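Local atomic coordinates of beta-microseminoprotein (Homo sapiens, PDB entry 3IX0), a protein that forms homodimers in seminal plasma after secretion by the prostate, interacts with PI16 and probably binds immunoglobulin. Residues Thr15-Met19 with Cys42-Ile47; Asn36-Cys40 with Cys50-Ser54; Val53-Tyr59 with Ser88-Ile94. All blocks are in the same frame, centred on the assembly; numbering follows the deposited sequence.

Interaction 1 of 3, residues Thr15-Met19 with Cys42-Ile47; sequences TRKCM and CYETEI
Cys18 extends its SG into residues 42-47, where it is covalently joined to Cys42 SG at 2.0 Å and lies against the side chain of Ile47. The two halves of the disulfide are built differently. In Cys18 the sulfur is anti to the carbonyl carbon, whereas in Cys42 it is anti to the backbone N (chi1 164°), running out across the gap between the two segments. The bridge closes with a chi3 of 77°, and Cys18 CA and Cys42 CA lie 5.8 Å apart. Ile47 packs beside the bridge: its CG1 is 3.7 Å from Cys18 SG, and its CD1 carries on along the cysteine, 3.9 Å from Cys18 CB. Both cysteines are buried, with Ile47 lining part of the bridge and the carbonyl of Tyr43 passing it.

A second link lies near the surface, where Arg16 and Glu44 form a salt bridge with Arg16 NH2 and Glu44 OE1 2.7 Å apart. The carboxylate oxygen sits over one face of the guanidinium, and the two planes are 47° apart, so this is not a coplanar, two-pronged pairing. Arg16 is bent at chi2 and chi3, curling its end toward the glutamate, but it is exposed and poorly ordered; its exact pose deserves caution.

Glu44 belongs to the turn between strands 38-42 and 46-51, closed by Tyr43 N donating to Glu46 O at 2.8 Å. Asn7 ties both sides together, its ND2 hydrogen-bonded to the carbonyls of Arg16, Tyr43 and Glu44, three acceptors sharing two N-H groups. Thus the loop leading into strand 18-19, which pairs with strand 25-26, is fastened to the hairpin end of the four-stranded sheet, where Ile47 bonds through its backbone to Ile5 of strand 2-6, at the sheet's edge within this chain.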
ATOM      1  N   THR B  15      21.002   5.781  20.740  1.00 64.38           N
ATOM      2  CA  THR B  15      19.553   5.794  20.557  1.00 55.59           C
ATOM      3  C   THR B  15      19.159   5.044  19.290  1.00 48.69           C
ATOM      4  O   THR B  15      19.999   4.791  18.428  1.00 46.23           O
ATOM      5  CB  THR B  15      19.006   7.250  20.534  1.00 92.35           C
ATOM      6  OG1 THR B  15      19.318   7.880  21.783  1.00 91.84           O
ATOM      7  CG2 THR B  15      17.501   7.259  20.355  1.00 92.05           C
ATOM      8  N   ARG B  16      17.888   4.667  19.189  1.00 50.25           N
ATOM      9  CA  ARG B  16      17.428   3.826  18.081  1.00 55.88           C
ATOM     10  C   ARG B  16      16.781   4.616  16.943  1.00 53.60           C
ATOM     11  O   ARG B  16      15.986   4.075  16.166  1.00 53.03           O
ATOM     12  CB  ARG B  16      16.451   2.748  18.568  1.00 64.30           C
ATOM     13  CG  ARG B  16      16.979   1.861  19.686  1.00 73.07           C
ATOM     14  CD  ARG B  16      16.988   2.561  21.046  1.00 79.81           C
ATOM     15  NE  ARG B  16      15.662   2.875  21.581  1.00 81.55           N
ATOM     16  CZ  ARG B  16      15.064   4.058  21.460  1.00 80.05           C
ATOM     17  NH1 ARG B  16      15.663   5.044  20.808  1.00 79.16           N
ATOM     18  NH2 ARG B  16      13.862   4.253  21.990  1.00 79.94           N
ATOM     19  N   LYS B  17      17.118   5.894  16.850  1.00 45.39           N
ATOM     20  CA  LYS B  17      16.683   6.693  15.727  1.00 35.96           C
ATOM     21  C   LYS B  17      16.848   5.887  14.443  1.00 33.54           C
ATOM     22  O   LYS B  17      17.835   5.189  14.275  1.00 40.63           O
ATOM     23  CB  LYS B  17      17.495   7.976  15.662  1.00 39.21           C
ATOM     24  CG  LYS B  17      17.275   8.908  16.850  1.00 51.57           C
ATOM     25  CD  LYS B  17      17.750  10.324  16.551  1.00 59.20           C
ATOM     26  CE  LYS B  17      17.543  11.229  17.753  1.00 63.38           C
ATOM     27  NZ  LYS B  17      18.672  11.124  18.710  1.00 66.47           N
ATOM     28  N   CYS B  18      15.874   5.972  13.544  1.00 27.81           N
ATOM     29  CA  CYS B  18      15.961   5.276  12.266  1.00 27.00           C
ATOM     30  C   CYS B  18      16.863   6.046  11.319  1.00 33.49           C
ATOM     31  O   CYS B  18      16.731   7.265  11.187  1.00 37.28           O
ATOM     32  CB  CYS B  18      14.573   5.128  11.619  1.00 20.33           C
ATOM     33  SG  CYS B  18      13.306   4.380  12.679  1.00 27.04           S
ATOM     34  N   MET B  19      17.772   5.339  10.653  1.00 32.57           N
ATOM     35  CA  MET B  19      18.546   5.947   9.579  1.00 35.10           C
ATOM     36  C   MET B  19      17.923   5.658   8.222  1.00 36.73           C
ATOM     37  O   MET B  19      17.548   4.522   7.934  1.00 40.17           O
ATOM     38  CB  MET B  19      19.995   5.463   9.587  1.00 35.47           C
ATOM     39  CG  MET B  19      20.793   6.009   8.402  1.00 43.24           C
ATOM     40  SD  MET B  19      22.578   6.109   8.632  1.00102.54           S
ATOM     41  CE  MET B  19      22.709   7.539   9.708  1.00 51.92           C
ATOM     42  N   CYS B  42       9.217   6.139  11.060  1.00 16.05           N
ATOM     43  CA  CYS B  42      10.189   5.472  11.898  1.00 15.22           C
ATOM     44  C   CYS B  42       9.548   5.006  13.207  1.00 22.51           C
ATOM     45  O   CYS B  42       9.010   5.807  13.952  1.00 17.42           O
ATOM     46  CB  CYS B  42      11.328   6.433  12.220  1.00 16.43           C
ATOM     47  SG  CYS B  42      12.357   5.898  13.615  1.00 24.38           S
ATOM     48  N   TYR B  43       9.598   3.713  13.487  1.00 21.53           N
ATOM     49  CA  TYR B  43       9.131   3.217  14.779  1.00 22.97           C
ATOM     50  C   TYR B  43      10.245   2.514  15.513  1.00 28.78           C
ATOM     51  O   TYR B  43      11.265   2.096  14.929  1.00 23.11           O
ATOM     52  CB  TYR B  43       7.980   2.202  14.641  1.00 20.76           C
ATOM     53  CG  TYR B  43       6.804   2.671  13.830  1.00 26.73           C
ATOM     54  CD1 TYR B  43       6.726   2.394  12.473  1.00 29.35           C
ATOM     55  CD2 TYR B  43       5.772   3.389  14.415  1.00 26.69           C
ATOM     56  CE1 TYR B  43       5.655   2.826  11.718  1.00 32.17           C
ATOM     57  CE2 TYR B  43       4.693   3.824  13.663  1.00 29.87           C
ATOM     58  CZ  TYR B  43       4.638   3.537  12.317  1.00 34.24           C
ATOM     59  OH  TYR B  43       3.569   3.972  11.558  1.00 40.85           O
ATOM     60  N   GLU B  44      10.000   2.356  16.803  1.00 28.10           N
ATOM     61  CA  GLU B  44      10.860   1.601  17.688  1.00 29.36           C
ATOM     62  C   GLU B  44      11.404   0.357  16.983  1.00 23.95           C
ATOM     63  O   GLU B  44      12.610   0.194  16.850  1.00 27.56           O
ATOM     64  CB  GLU B  44      10.058   1.220  18.933  1.00 40.21           C
ATOM     65  CG  GLU B  44      10.883   0.936  20.158  1.00 52.20           C
ATOM     66  CD  GLU B  44      11.686   2.135  20.609  1.00 59.63           C
ATOM     67  OE1 GLU B  44      12.932   2.021  20.685  1.00 60.46           O
ATOM     68  OE2 GLU B  44      11.069   3.186  20.885  1.00 60.21           O
ATOM     69  N   THR B  45      10.520  -0.502  16.484  1.00 18.28           N
ATOM     70  CA  THR B  45      10.971  -1.785  15.972  1.00 23.54           C
ATOM     71  C   THR B  45      10.908  -1.948  14.460  1.00 22.71           C
ATOM     72  O   THR B  45      11.306  -2.984  13.939  1.00 24.82           O
ATOM     73  CB  THR B  45      10.174  -2.930  16.606  1.00 28.20           C
ATOM     74  OG1 THR B  45       8.786  -2.748  16.308  1.00 33.71           O
ATOM     75  CG2 THR B  45      10.379  -2.928  18.115  1.00 24.55           C
ATOM     76  N   GLU B  46      10.430  -0.932  13.753  1.00 16.62           N
ATOM     77  CA  GLU B  46      10.267  -1.065  12.317  1.00 14.37           C
ATOM     78  C   GLU B  46      10.296   0.266  11.582  1.00 15.30           C
ATOM     79  O   GLU B  46      10.085   1.317  12.175  1.00 15.24           O
ATOM     80  CB  GLU B  46       8.950  -1.792  11.998  1.00 17.76           C
ATOM     81  CG  GLU B  46       7.702  -1.106  12.524  1.00 22.68           C
ATOM     82  CD  GLU B  46       6.417  -1.825  12.107  1.00 43.52           C
ATOM     83  OE1 GLU B  46       6.489  -2.988  11.657  1.00 45.86           O
ATOM     84  OE2 GLU B  46       5.329  -1.224  12.224  1.00 52.31           O
ATOM     85  N   ILE B  47      10.543   0.192  10.281  1.00 12.52           N
ATOM     86  CA  ILE B  47      10.418   1.325   9.403  1.00  7.10           C
ATOM     87  C   ILE B  47       9.471   0.915   8.291  1.00 18.67           C
ATOM     88  O   ILE B  47       9.605  -0.167   7.719  1.00 12.46           O
ATOM     89  CB  ILE B  47      11.773   1.711   8.781  1.00 10.70           C
ATOM     90  CG1 ILE B  47      12.816   1.988   9.870  1.00 17.06           C
ATOM     91  CG2 ILE B  47      11.619   2.949   7.895  1.00 14.19           C
ATOM     92  CD1 ILE B  47      14.229   2.036   9.333  1.00 16.09           C
TER

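Interaction 2 of 3, residues Asn36-Cys40 with Cys50-Ser54; sequences NCETC and CTLVS
Leu52 N donates to Cys37 O at 2.8 Å in an almost straight bond (177° at the hydrogen), and the antiparallel pair Thr39 and Cys50 exchanges two more: Thr39 N to Cys50 O and Cys50 N to Thr39 O, each 2.8 Å. Between them Glu38 and Thr51 form a non-hydrogen-bonded pair, where Glu38 CA approaches Cys50 O at 3.3 Å in a CA-H...O contact. Past the strand end, Thr51 OG1 accepts from Val53 N at 3.0 Å, an ST turn that bends the chain away from the hairpin.

Packing follows the backbone. Leu52 crosses Thr39 at about a right angle, its CD2 meeting Thr39 CG2 at 3.6 Å while CD1 lies against the backbone carbonyl of Glu38. Thr39 OG1, anti to the backbone N (chi1 170°), bonds to Glu31 OE2, and the CG2 methyl is the branch that meets the leucine. Cys37 CB touches Val53 CG2 at 3.6 Å.

The contact is therefore held mainly by three backbone hydrogen bonds and a few small apolar contacts. Cys40-Cys49 crosses between the hairpin's own strands, while Cys37-Cys73 and Cys50-Cys2 tie it to other parts of the chain. This implies that disulfides supplement a modest side-chain interface.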
ATOM      1  N   ASN B  36      11.666  10.428  -3.528  1.00 32.41           N
ATOM      2  CA  ASN B  36      11.114   9.598  -4.592  1.00 26.29           C
ATOM      3  C   ASN B  36       9.659   9.295  -4.298  1.00 18.14           C
ATOM      4  O   ASN B  36       9.188   8.151  -4.423  1.00 18.31           O
ATOM      5  CB  ASN B  36      11.946   8.328  -4.802  1.00 27.53           C
ATOM      6  CG  ASN B  36      11.748   7.304  -3.702  1.00 45.69           C
ATOM      7  OD1 ASN B  36      11.763   7.625  -2.503  1.00 45.66           O
ATOM      8  ND2 ASN B  36      11.561   6.052  -4.105  1.00 54.07           N
ATOM      9  N   CYS B  37       8.949  10.339  -3.879  1.00 18.39           N
ATOM     10  CA  CYS B  37       7.496  10.262  -3.730  1.00 15.21           C
ATOM     11  C   CYS B  37       7.065   9.146  -2.778  1.00 16.58           C
ATOM     12  O   CYS B  37       6.147   8.376  -3.082  1.00 14.57           O
ATOM     13  CB  CYS B  37       6.844  10.085  -5.105  1.00 14.05           C
ATOM     14  SG  CYS B  37       7.161  11.519  -6.193  1.00 16.25           S
ATOM     15  N   GLU B  38       7.735   9.059  -1.627  1.00 16.51           N
ATOM     16  CA  GLU B  38       7.301   8.149  -0.583  1.00 19.82           C
ATOM     17  C   GLU B  38       7.131   8.864   0.727  1.00 18.66           C
ATOM     18  O   GLU B  38       7.779   9.882   1.009  1.00 19.05           O
ATOM     19  CB  GLU B  38       8.288   6.990  -0.392  1.00 20.19           C
ATOM     20  CG  GLU B  38       8.498   6.128  -1.631  1.00 28.60           C
ATOM     21  CD  GLU B  38       9.595   5.086  -1.430  1.00 36.62           C
ATOM     22  OE1 GLU B  38      10.422   5.266  -0.526  1.00 31.07           O
ATOM     23  OE2 GLU B  38       9.625   4.082  -2.173  1.00 51.04           O
ATOM     24  N   THR B  39       6.261   8.303   1.548  1.00 15.79           N
ATOM     25  CA  THR B  39       6.165   8.717   2.929  1.00 17.93           C
ATOM     26  C   THR B  39       6.607   7.543   3.807  1.00 16.85           C
ATOM     27  O   THR B  39       6.080   6.426   3.697  1.00 11.67           O
ATOM     28  CB  THR B  39       4.741   9.220   3.296  1.00 20.89           C
ATOM     29  OG1 THR B  39       4.657   9.383   4.713  1.00 30.70           O
ATOM     30  CG2 THR B  39       3.656   8.225   2.860  1.00 21.88           C
ATOM     31  N   CYS B  40       7.592   7.801   4.652  1.00 12.32           N
ATOM     32  CA  CYS B  40       8.154   6.797   5.546  1.00 12.90           C
ATOM     33  C   CYS B  40       7.900   7.158   6.996  1.00 17.81           C
ATOM     34  O   CYS B  40       7.850   8.334   7.342  1.00 24.09           O
ATOM     35  CB  CYS B  40       9.669   6.702   5.336  1.00  8.34           C
ATOM     36  SG  CYS B  40      10.136   6.139   3.715  1.00 16.59           S
ATOM     37  N   CYS B  50       5.717   4.056   2.278  1.00 16.02           N
ATOM     38  CA  CYS B  50       4.567   3.870   1.417  1.00 20.46           C
ATOM     39  C   CYS B  50       4.658   4.855   0.259  1.00 16.39           C
ATOM     40  O   CYS B  50       5.067   5.987   0.438  1.00 15.29           O
ATOM     41  CB  CYS B  50       3.268   4.128   2.190  1.00 14.17           C
ATOM     42  SG  CYS B  50       3.021   3.104   3.627  1.00 13.51           S
ATOM     43  N   THR B  51       4.251   4.434  -0.931  1.00 16.00           N
ATOM     44  CA  THR B  51       4.289   5.341  -2.055  1.00 13.92           C
ATOM     45  C   THR B  51       3.200   6.411  -1.921  1.00 13.60           C
ATOM     46  O   THR B  51       2.091   6.149  -1.446  1.00 12.38           O
ATOM     47  CB  THR B  51       4.119   4.603  -3.384  1.00 11.20           C
ATOM     48  OG1 THR B  51       4.276   5.540  -4.452  1.00 22.51           O
ATOM     49  CG2 THR B  51       2.731   3.977  -3.480  1.00 13.45           C
ATOM     50  N   LEU B  52       3.505   7.621  -2.353  1.00 12.83           N
ATOM     51  CA  LEU B  52       2.443   8.615  -2.461  1.00 19.73           C
ATOM     52  C   LEU B  52       1.777   8.605  -3.837  1.00 18.94           C
ATOM     53  O   LEU B  52       0.801   9.315  -4.063  1.00 19.05           O
ATOM     54  CB  LEU B  52       2.975   9.999  -2.114  1.00 20.14           C
ATOM     55  CG  LEU B  52       3.402  10.066  -0.643  1.00 20.42           C
ATOM     56  CD1 LEU B  52       4.419  11.177  -0.422  1.00 14.99           C
ATOM     57  CD2 LEU B  52       2.180  10.217   0.263  1.00 14.66           C
ATOM     58  N   VAL B  53       2.297   7.796  -4.759  1.00 16.46           N
ATOM     59  CA  VAL B  53       1.845   7.899  -6.146  1.00 12.87           C
ATOM     60  C   VAL B  53       0.663   6.992  -6.457  1.00 15.17           C
ATOM     61  O   VAL B  53       0.755   5.780  -6.330  1.00 18.27           O
ATOM     62  CB  VAL B  53       2.971   7.590  -7.162  1.00 16.81           C
ATOM     63  CG1 VAL B  53       2.450   7.774  -8.597  1.00  8.26           C
ATOM     64  CG2 VAL B  53       4.186   8.477  -6.901  1.00  5.40           C
ATOM     65  N   SER B  54      -0.440   7.593  -6.891  1.00 12.65           N
ATOM     66  CA  SER B  54      -1.560   6.839  -7.418  1.00 23.80           C
ATOM     67  C   SER B  54      -1.409   6.590  -8.935  1.00 22.77           C
ATOM     68  O   SER B  54      -1.350   7.525  -9.732  1.00 16.59           O
ATOM     69  CB  SER B  54      -2.865   7.578  -7.127  1.00 29.05           C
ATOM     70  OG  SER B  54      -3.932   6.665  -7.131  1.00 43.02           O
TER

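Interaction 3 of 3, residues Val53-Tyr59 with Ser88-Ile94; sequences VSTPVGY and SVSEWII
A chi1 of -62° puts Trp92 CG anti to its carbonyl carbon, and chi2 then turns the indole so that its six-membered ring lies against Pro56. Pro56 CB stands 3.8 Å from the centroid of that ring and 18° off the normal, a CH-pi contact over the face; Val89 CG1 lies above the same face near the rim. Ser54 O approaches the indole at its edge, in plane, 3.4 Å from Trp92 CE3. On the other side of the strand pair, Val57, with chi1 -69°, turns CG2 into the position between its backbone N and carbonyl carbon, from where it meets Glu91 CG at 3.6 Å and also touches the Ile93 side chain.

The backbone gives the register. Thr55 and Ile93 exchange two hydrogen bonds, Thr55 N to Ile93 O being 2.7 Å. Farther along, Glu91 O is gripped twice, by Val57 N at 2.8 Å nearly in line with the carbonyl and by Gly58 N at 3.0 Å on an in-plane lone pair. Gly58 O in turn accepts from Ser90 N at 2.8 Å. A bridging water joins Val53 O to Thr55 OG1 and bonds weakly to Ile93 O.

Strand 91-93 also pairs antiparallel with a strand of the second subunit, whose Tyr3 and Phe4 pack on residues 91-94, in keeping with the edge-to-edge homodimer. Within the chain, the one-residue shift between Pro56-Trp92 and Gly58-Glu91 marks a beta bulge, and Ser90 and Glu91 both face Gly58, the classic bulge arrangement, in an antiparallel two-stranded pairing.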
ATOM      1  N   VAL B  53       2.297   7.796  -4.759  1.00 16.46           N
ATOM      2  CA  VAL B  53       1.845   7.899  -6.146  1.00 12.87           C
ATOM      3  C   VAL B  53       0.663   6.992  -6.457  1.00 15.17           C
ATOM      4  O   VAL B  53       0.755   5.780  -6.330  1.00 18.27           O
ATOM      5  CB  VAL B  53       2.971   7.590  -7.162  1.00 16.81           C
ATOM      6  CG1 VAL B  53       2.450   7.774  -8.597  1.00  8.26           C
ATOM      7  CG2 VAL B  53       4.186   8.477  -6.901  1.00  5.40           C
ATOM      8  N   SER B  54      -0.440   7.593  -6.891  1.00 12.65           N
ATOM      9  CA  SER B  54      -1.560   6.839  -7.418  1.00 23.80           C
ATOM     10  C   SER B  54      -1.409   6.590  -8.935  1.00 22.77           C
ATOM     11  O   SER B  54      -1.350   7.525  -9.732  1.00 16.59           O
ATOM     12  CB  SER B  54      -2.865   7.578  -7.127  1.00 29.05           C
ATOM     13  OG  SER B  54      -3.932   6.665  -7.131  1.00 43.02           O
ATOM     14  N   THR B  55      -1.347   5.322  -9.317  1.00 29.50           N
ATOM     15  CA  THR B  55      -1.163   4.925 -10.713  1.00 21.20           C
ATOM     16  C   THR B  55      -2.498   4.660 -11.402  1.00 18.14           C
ATOM     17  O   THR B  55      -3.233   3.768 -11.003  1.00 18.27           O
ATOM     18  CB  THR B  55      -0.317   3.629 -10.794  1.00 19.28           C
ATOM     19  OG1 THR B  55       0.871   3.804 -10.033  1.00 16.93           O
ATOM     20  CG2 THR B  55       0.055   3.281 -12.238  1.00 19.68           C
ATOM     21  N   PRO B  56      -2.814   5.437 -12.445  1.00 17.19           N
ATOM     22  CA  PRO B  56      -4.042   5.177 -13.203  1.00 16.71           C
ATOM     23  C   PRO B  56      -3.880   3.907 -14.013  1.00 21.18           C
ATOM     24  O   PRO B  56      -2.882   3.764 -14.701  1.00 22.39           O
ATOM     25  CB  PRO B  56      -4.120   6.368 -14.156  1.00  9.70           C
ATOM     26  CG  PRO B  56      -2.625   6.772 -14.318  1.00 21.96           C
ATOM     27  CD  PRO B  56      -2.089   6.626 -12.932  1.00 16.18           C
ATOM     28  N   VAL B  57      -4.859   3.013 -13.951  1.00 22.81           N
ATOM     29  CA  VAL B  57      -4.761   1.723 -14.627  1.00 20.36           C
ATOM     30  C   VAL B  57      -5.973   1.462 -15.521  1.00 24.89           C
ATOM     31  O   VAL B  57      -5.944   0.586 -16.386  1.00 28.83           O
ATOM     32  CB  VAL B  57      -4.563   0.558 -13.620  1.00 23.99           C
ATOM     33  CG1 VAL B  57      -3.183   0.639 -12.981  1.00 15.83           C
ATOM     34  CG2 VAL B  57      -5.653   0.580 -12.534  1.00 26.34           C
ATOM     35  N   GLY B  58      -7.033   2.235 -15.324  1.00 22.53           N
ATOM     36  CA  GLY B  58      -8.218   2.083 -16.144  1.00 23.06           C
ATOM     37  C   GLY B  58      -8.525   3.329 -16.952  1.00 27.35           C
ATOM     38  O   GLY B  58      -9.006   4.334 -16.426  1.00 32.66           O
ATOM     39  N   TYR B  59      -8.248   3.247 -18.244  1.00 18.34           N
ATOM     40  CA  TYR B  59      -8.551   4.315 -19.177  1.00 24.89           C
ATOM     41  C   TYR B  59      -8.338   3.779 -20.587  1.00 28.71           C
ATOM     42  O   TYR B  59      -7.850   2.664 -20.762  1.00 28.38           O
ATOM     43  CB  TYR B  59      -7.642   5.522 -18.931  1.00 25.09           C
ATOM     44  CG  TYR B  59      -6.165   5.187 -18.979  1.00 25.89           C
ATOM     45  CD1 TYR B  59      -5.464   5.240 -20.172  1.00 26.39           C
ATOM     46  CD2 TYR B  59      -5.471   4.814 -17.823  1.00 23.03           C
ATOM     47  CE1 TYR B  59      -4.123   4.947 -20.221  1.00 23.80           C
ATOM     48  CE2 TYR B  59      -4.121   4.515 -17.864  1.00 14.34           C
ATOM     49  CZ  TYR B  59      -3.452   4.581 -19.064  1.00 16.38           C
ATOM     50  OH  TYR B  59      -2.116   4.280 -19.133  1.00 18.85           O
ATOM     51  N   SER B  88     -10.644  10.589 -19.224  1.00 25.50           N
ATOM     52  CA  SER B  88     -11.234  10.141 -17.977  1.00 33.51           C
ATOM     53  C   SER B  88     -10.618   8.811 -17.537  1.00 26.61           C
ATOM     54  O   SER B  88     -10.313   7.949 -18.363  1.00 28.15           O
ATOM     55  CB  SER B  88     -12.764  10.048 -18.078  1.00 43.63           C
ATOM     56  OG  SER B  88     -13.163   8.869 -18.753  1.00 48.53           O
ATOM     57  N   VAL B  89     -10.425   8.674 -16.229  1.00 24.63           N
ATOM     58  CA  VAL B  89      -9.825   7.485 -15.638  1.00 24.47           C
ATOM     59  C   VAL B  89     -10.855   6.773 -14.782  1.00 19.68           C
ATOM     60  O   VAL B  89     -11.350   7.324 -13.808  1.00 21.83           O
ATOM     61  CB  VAL B  89      -8.632   7.816 -14.708  1.00 20.95           C
ATOM     62  CG1 VAL B  89      -8.131   6.516 -13.954  1.00 11.71           C
ATOM     63  CG2 VAL B  89      -7.518   8.490 -15.472  1.00 18.26           C
ATOM     64  N   SER B  90     -11.139   5.532 -15.121  1.00 15.26           N
ATOM     65  CA  SER B  90     -12.119   4.772 -14.378  1.00 25.27           C
ATOM     66  C   SER B  90     -11.521   4.008 -13.183  1.00 34.54           C
ATOM     67  O   SER B  90     -12.258   3.596 -12.280  1.00 34.59           O
ATOM     68  CB  SER B  90     -12.833   3.811 -15.322  1.00 20.89           C
ATOM     69  OG  SER B  90     -11.891   3.018 -16.014  1.00 30.41           O
ATOM     70  N   GLU B  91     -10.202   3.810 -13.173  1.00 34.16           N
ATOM     71  CA  GLU B  91      -9.567   3.104 -12.054  1.00 28.67           C
ATOM     72  C   GLU B  91      -8.135   3.532 -11.748  1.00 24.93           C
ATOM     73  O   GLU B  91      -7.260   3.507 -12.623  1.00 27.97           O
ATOM     74  CB  GLU B  91      -9.617   1.578 -12.244  1.00 32.43           C
ATOM     75  CG  GLU B  91      -8.913   0.828 -11.098  1.00 38.04           C
ATOM     76  CD  GLU B  91      -8.977  -0.698 -11.191  1.00 37.49           C
ATOM     77  OE1 GLU B  91      -9.487  -1.239 -12.189  1.00 37.19           O
ATOM     78  OE2 GLU B  91      -8.500  -1.366 -10.249  1.00 40.63           O
ATOM     79  N   TRP B  92      -7.911   3.920 -10.493  1.00 22.57           N
ATOM     80  CA  TRP B  92      -6.578   4.233  -9.997  1.00 20.61           C
ATOM     81  C   TRP B  92      -6.155   3.183  -8.983  1.00 30.23           C
ATOM     82  O   TRP B  92      -6.984   2.583  -8.292  1.00 27.72           O
ATOM     83  CB  TRP B  92      -6.541   5.587  -9.297  1.00 24.53           C
ATOM     84  CG  TRP B  92      -6.880   6.760 -10.139  1.00 26.15           C
ATOM     85  CD1 TRP B  92      -8.133   7.195 -10.478  1.00 17.89           C
ATOM     86  CD2 TRP B  92      -5.961   7.683 -10.728  1.00 21.66           C
ATOM     87  NE1 TRP B  92      -8.044   8.325 -11.250  1.00 23.69           N
ATOM     88  CE2 TRP B  92      -6.722   8.645 -11.420  1.00 21.62           C
ATOM     89  CE3 TRP B  92      -4.567   7.781 -10.745  1.00 24.23           C
ATOM     90  CZ2 TRP B  92      -6.139   9.698 -12.110  1.00 25.52           C
ATOM     91  CZ3 TRP B  92      -3.985   8.823 -11.429  1.00 25.15           C
ATOM     92  CH2 TRP B  92      -4.772   9.771 -12.110  1.00 31.23           C
ATOM     93  N   ILE B  93      -4.853   2.993  -8.857  1.00 26.75           N
ATOM     94  CA  ILE B  93      -4.335   2.078  -7.858  1.00 21.75           C
ATOM     95  C   ILE B  93      -3.190   2.726  -7.114  1.00 28.17           C
ATOM     96  O   ILE B  93      -2.399   3.456  -7.712  1.00 30.48           O
ATOM     97  CB  ILE B  93      -3.885   0.775  -8.506  1.00 30.79           C
ATOM     98  CG1 ILE B  93      -5.094  -0.156  -8.635  1.00 30.12           C
ATOM     99  CG2 ILE B  93      -2.763   0.142  -7.697  1.00 41.06           C
ATOM    100  CD1 ILE B  93      -4.797  -1.497  -9.231  1.00 31.38           C
ATOM    101  N   ILE B  94      -3.112   2.481  -5.808  1.00 28.57           N
ATOM    102  CA  ILE B  94      -2.015   3.002  -5.001  1.00 27.18           C
ATOM    103  C   ILE B  94      -1.635   2.084  -3.858  1.00 37.87           C
ATOM    104  O   ILE B  94      -2.468   1.765  -3.005  1.00 39.03           O
ATOM    105  CB  ILE B  94      -2.327   4.369  -4.397  1.00 31.26           C
ATOM    106  CG1 ILE B  94      -1.060   4.947  -3.773  1.00 29.75           C
ATOM    107  CG2 ILE B  94      -3.418   4.260  -3.333  1.00 33.06           C
ATOM    108  CD1 ILE B  94      -1.275   6.299  -3.146  1.00 24.86           C
ATOM    109  OXT ILE B  94      -0.475   1.676  -3.771  1.00 32.03           O
TER
HETATM  110  O   HOH W   1       1.052   3.519  -7.494  1.00 18.18           O

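Interactions 1 and 2 act on the same four-stranded sheet, at places whose centres are 19 Å apart: the first fastens a loop to its hairpin end with a disulfide and a salt bridge, the second zips the base of that hairpin through backbone bonds. Interaction 3 shares Val53 and Ser54 with interaction 2 and touches it where Ile94 CD1 packs on the carbonyls of Thr51 and Leu52. Interactions 1 and 3 are on opposite sides of the chain's centre, with nearest atoms about 15 Å apart. Interaction 1 is partly buried, around its cystine; the others are surface contacts, and interaction 3 alone meets the second subunit and adds aromatic packing.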